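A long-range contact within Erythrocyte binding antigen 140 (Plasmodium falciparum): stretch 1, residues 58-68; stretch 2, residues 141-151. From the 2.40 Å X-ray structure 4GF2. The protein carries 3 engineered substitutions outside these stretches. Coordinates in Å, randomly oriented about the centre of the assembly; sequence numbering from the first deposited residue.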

# COMPACT_ATOMS: atom_id res chain seq x y z
N LYS A 58 53.99 -19.72 14.95
CA LYS A 58 52.98 -20.30 14.07
C LYS A 58 51.73 -19.43 14.07
O LYS A 58 51.19 -19.10 13.01
CB LYS A 58 52.63 -21.72 14.52
CG LYS A 58 51.86 -22.52 13.48
CD LYS A 58 52.67 -22.68 12.20
CE LYS A 58 51.98 -23.60 11.21
NZ LYS A 58 52.75 -23.72 9.95
N PHE A 59 51.27 -19.05 15.26
CA PHE A 59 50.09 -18.20 15.37
C PHE A 59 50.26 -16.93 14.55
O PHE A 59 49.32 -16.47 13.90
CB PHE A 59 49.81 -17.84 16.83
CG PHE A 59 48.73 -16.81 17.00
CD1 PHE A 59 47.39 -17.18 16.94
CD2 PHE A 59 49.04 -15.48 17.19
CE1 PHE A 59 46.39 -16.23 17.07
CE2 PHE A 59 48.05 -14.53 17.33
CZ PHE A 59 46.72 -14.90 17.27
N LYS A 60 51.46 -16.35 14.60
CA LYS A 60 51.77 -15.16 13.84
C LYS A 60 51.67 -15.46 12.35
O LYS A 60 51.06 -14.70 11.59
CB LYS A 60 53.18 -14.67 14.19
CG LYS A 60 53.70 -13.55 13.31
CD LYS A 60 52.82 -12.31 13.39
CE LYS A 60 53.41 -11.15 12.60
NZ LYS A 60 54.69 -10.64 13.19
N GLU A 61 52.27 -16.57 11.94
CA GLU A 61 52.29 -16.97 10.54
C GLU A 61 50.88 -17.15 9.99
O GLU A 61 50.59 -16.75 8.86
CB GLU A 61 53.07 -18.27 10.37
CG GLU A 61 53.09 -18.79 8.95
CD GLU A 61 53.52 -20.23 8.86
OE1 GLU A 61 54.18 -20.71 9.80
OE2 GLU A 61 53.19 -20.89 7.85
N ILE A 62 50.01 -17.76 10.79
CA ILE A 62 48.64 -18.00 10.38
C ILE A 62 47.85 -16.70 10.33
O ILE A 62 46.94 -16.54 9.51
CB ILE A 62 47.93 -18.99 11.32
CG1 ILE A 62 48.64 -20.35 11.30
CG2 ILE A 62 46.47 -19.16 10.93
CD1 ILE A 62 48.71 -21.00 9.93
N PHE A 63 48.19 -15.77 11.21
CA PHE A 63 47.52 -14.48 11.22
C PHE A 63 47.90 -13.73 9.96
O PHE A 63 47.06 -13.08 9.33
CB PHE A 63 47.93 -13.68 12.46
CG PHE A 63 46.81 -12.89 13.07
CD1 PHE A 63 45.88 -12.24 12.28
CD2 PHE A 63 46.70 -12.80 14.45
CE1 PHE A 63 44.86 -11.51 12.86
CE2 PHE A 63 45.68 -12.07 15.03
CZ PHE A 63 44.76 -11.43 14.23
N LEU A 64 49.17 -13.82 9.58
CA LEU A 64 49.65 -13.17 8.37
C LEU A 64 48.92 -13.73 7.15
O LEU A 64 48.55 -12.99 6.24
CB LEU A 64 51.16 -13.36 8.21
CG LEU A 64 52.03 -12.51 9.14
CD1 LEU A 64 53.46 -13.02 9.15
CD2 LEU A 64 51.99 -11.04 8.71
N ILE A 65 48.69 -15.04 7.16
CA ILE A 65 47.98 -15.69 6.07
C ILE A 65 46.54 -15.23 6.01
O ILE A 65 45.98 -15.01 4.93
CB ILE A 65 48.01 -17.22 6.22
CG1 ILE A 65 49.43 -17.74 5.97
CG2 ILE A 65 47.03 -17.87 5.25
CD1 ILE A 65 49.62 -19.20 6.30
N SER A 66 45.92 -15.07 7.17
CA SER A 66 44.52 -14.67 7.24
C SER A 66 44.30 -13.28 6.65
O SER A 66 43.41 -13.10 5.82
CB SER A 66 44.03 -14.72 8.68
OG SER A 66 44.08 -16.05 9.17
N VAL A 67 45.09 -12.29 7.06
CA VAL A 67 44.89 -10.93 6.59
C VAL A 67 45.19 -10.80 5.10
O VAL A 67 44.44 -10.16 4.36
CB VAL A 67 45.73 -9.89 7.38
CG1 VAL A 67 45.33 -9.90 8.84
CG2 VAL A 67 47.22 -10.15 7.22
N ASN A 68 46.27 -11.43 4.66
CA ASN A 68 46.67 -11.39 3.26
C ASN A 68 45.63 -12.08 2.36
O ASN A 68 45.37 -11.63 1.25
CB ASN A 68 48.04 -12.05 3.09
CG ASN A 68 48.49 -12.10 1.64
OD1 ASN A 68 48.22 -13.06 0.93
ND2 ASN A 68 49.19 -11.06 1.21
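Stretch 2 (141-151) EWWEKNKANLW

Two helices distant in sequence can pack through residues spaced three or four apart, and residues 141-151 of Erythrocyte binding antigen 140 illustrate how such a face is built. This helix runs in the same general direction as helix 58-68, crossing it at -41° with a closest axial approach of 10.0 Å. Aromatic rings meet between the two backbones at the beginning of the stretch, and the contact buries 477 Å² over both sides.

Trp-142 points toward the first helix, its chi1 in the t well. It receives the edge of Phe-59 on its face, with Phe-59 CE2 3.4 Å from Trp-142 CZ2 and the planes at 68°. Phe-63 meets the same indole differently: the planes are near parallel, at 16°, but slid apart so that the rings barely overlap, and Phe-63 CD2 lies 3.4 Å from Trp-142 CH2. Trp-143 leaves its backbone sideways, yet its ring reaches Phe-63, bringing Trp-143 CZ3 to 3.5 Å from Phe-63 CZ.

One turn on, the chemistry becomes polar. Asn-146 is held from both ends of its amide: ND2 donates to the carbonyl O of Trp-142 in its own helix (2.8 Å), while OD1 accepts from Lys-60 NZ, also at 2.8 Å. The helix is kinked here, as the N atoms of Ala-148 and Asn-149 lack bonds to the preceding turn. The CA-to-CB bond of Asn-149 points toward the partner, and its OD1 takes a second, weak hydrogen bond from Lys-60 NZ at 3.1 Å, so a single ammonium group links two side chains.

Leu-150 closes the contact where the backbones come nearest, its CA 5.9 Å from the CA of Leu-64. Its CD2 packs 3.8 Å from Leu-64 CD2, its CD1 lies over one face of Phe-63, and its carbonyl O is 3.5 Å from Val-67 CG2. Trp-151 points away.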

# COMPACT_ATOMS: atom_id res chain seq x y z
N GLU A 141 48.45 -6.14 23.94
CA GLU A 141 49.88 -5.88 23.80
C GLU A 141 50.42 -6.58 22.56
O GLU A 141 51.20 -6.01 21.80
CB GLU A 141 50.62 -6.35 25.05
CG GLU A 141 50.24 -5.61 26.32
CD GLU A 141 51.01 -6.09 27.54
OE1 GLU A 141 52.23 -6.30 27.42
OE2 GLU A 141 50.39 -6.26 28.61
N TRP A 142 50.00 -7.83 22.34
CA TRP A 142 50.47 -8.59 21.20
C TRP A 142 50.11 -7.87 19.90
O TRP A 142 50.93 -7.73 19.00
CB TRP A 142 49.88 -10.00 21.21
CG TRP A 142 50.39 -10.86 20.10
CD1 TRP A 142 51.42 -11.74 20.16
CD2 TRP A 142 49.88 -10.92 18.76
NE1 TRP A 142 51.60 -12.35 18.95
CE2 TRP A 142 50.67 -11.87 18.07
CE3 TRP A 142 48.86 -10.27 18.08
CZ2 TRP A 142 50.45 -12.17 16.72
CZ3 TRP A 142 48.64 -10.57 16.75
CH2 TRP A 142 49.44 -11.51 16.08
N TRP A 143 48.86 -7.42 19.81
CA TRP A 143 48.43 -6.68 18.64
C TRP A 143 49.31 -5.45 18.45
O TRP A 143 49.75 -5.15 17.34
CB TRP A 143 46.96 -6.27 18.74
CG TRP A 143 46.46 -5.65 17.49
CD1 TRP A 143 46.32 -4.32 17.23
CD2 TRP A 143 46.06 -6.34 16.30
NE1 TRP A 143 45.84 -4.14 15.96
CE2 TRP A 143 45.67 -5.36 15.36
CE3 TRP A 143 45.98 -7.69 15.94
CZ2 TRP A 143 45.22 -5.69 14.09
CZ3 TRP A 143 45.53 -8.01 14.67
CH2 TRP A 143 45.16 -7.01 13.76
N GLU A 144 49.58 -4.75 19.55
CA GLU A 144 50.40 -3.54 19.49
C GLU A 144 51.71 -3.80 18.75
O GLU A 144 52.12 -3.02 17.90
CB GLU A 144 50.71 -3.04 20.91
CG GLU A 144 50.05 -1.71 21.26
CD GLU A 144 50.56 -0.56 20.41
OE1 GLU A 144 51.76 -0.23 20.51
OE2 GLU A 144 49.75 0.01 19.64
N LYS A 145 52.35 -4.92 19.08
CA LYS A 145 53.68 -5.21 18.55
C LYS A 145 53.65 -5.79 17.13
O LYS A 145 54.64 -5.70 16.41
CB LYS A 145 54.41 -6.16 19.49
CG LYS A 145 54.86 -5.48 20.78
CD LYS A 145 54.79 -6.40 21.99
CE LYS A 145 55.12 -5.64 23.27
NZ LYS A 145 54.99 -6.48 24.49
N ASN A 146 52.52 -6.35 16.73
CA ASN A 146 52.44 -7.06 15.46
C ASN A 146 51.60 -6.36 14.40
O ASN A 146 51.64 -6.73 13.23
CB ASN A 146 51.91 -8.48 15.69
CG ASN A 146 52.91 -9.35 16.40
OD1 ASN A 146 53.80 -9.93 15.78
ND2 ASN A 146 52.78 -9.46 17.72
N LYS A 147 50.83 -5.35 14.81
CA LYS A 147 49.86 -4.72 13.92
C LYS A 147 50.50 -4.13 12.66
O LYS A 147 50.00 -4.33 11.56
CB LYS A 147 49.07 -3.64 14.65
CG LYS A 147 49.89 -2.46 15.12
CD LYS A 147 49.03 -1.48 15.90
CE LYS A 147 49.84 -0.32 16.44
NZ LYS A 147 48.96 0.72 17.03
N ALA A 148 51.60 -3.41 12.84
CA ALA A 148 52.26 -2.76 11.71
C ALA A 148 52.63 -3.78 10.65
O ALA A 148 52.39 -3.56 9.46
CB ALA A 148 53.50 -2.02 12.18
N ASN A 149 53.20 -4.90 11.08
CA ASN A 149 53.57 -5.96 10.16
C ASN A 149 52.36 -6.65 9.55
O ASN A 149 52.36 -7.01 8.37
CB ASN A 149 54.47 -6.98 10.86
CG ASN A 149 54.79 -8.17 10.00
OD1 ASN A 149 54.66 -9.32 10.42
ND2 ASN A 149 55.21 -7.92 8.76
N LEU A 150 51.31 -6.83 10.34
CA LEU A 150 50.08 -7.45 9.86
C LEU A 150 49.41 -6.60 8.78
O LEU A 150 48.97 -7.11 7.75
CB LEU A 150 49.11 -7.69 11.02
CG LEU A 150 49.45 -8.84 11.97
CD1 LEU A 150 48.55 -8.81 13.19
CD2 LEU A 150 49.32 -10.18 11.26
N TRP A 151 49.34 -5.29 9.01
CA TRP A 151 48.74 -4.39 8.04
C TRP A 151 49.55 -4.39 6.76
O TRP A 151 49.02 -4.62 5.67
CB TRP A 151 48.68 -2.97 8.61
CG TRP A 151 48.33 -1.93 7.59
CD1 TRP A 151 49.14 -0.94 7.12
CD2 TRP A 151 47.07 -1.77 6.92
NE1 TRP A 151 48.47 -0.18 6.20
CE2 TRP A 151 47.20 -0.67 6.06
CE3 TRP A 151 45.85 -2.46 6.97
CZ2 TRP A 151 46.15 -0.23 5.25
CZ3 TRP A 151 44.82 -2.03 6.16
CH2 TRP A 151 44.97 -0.92 5.31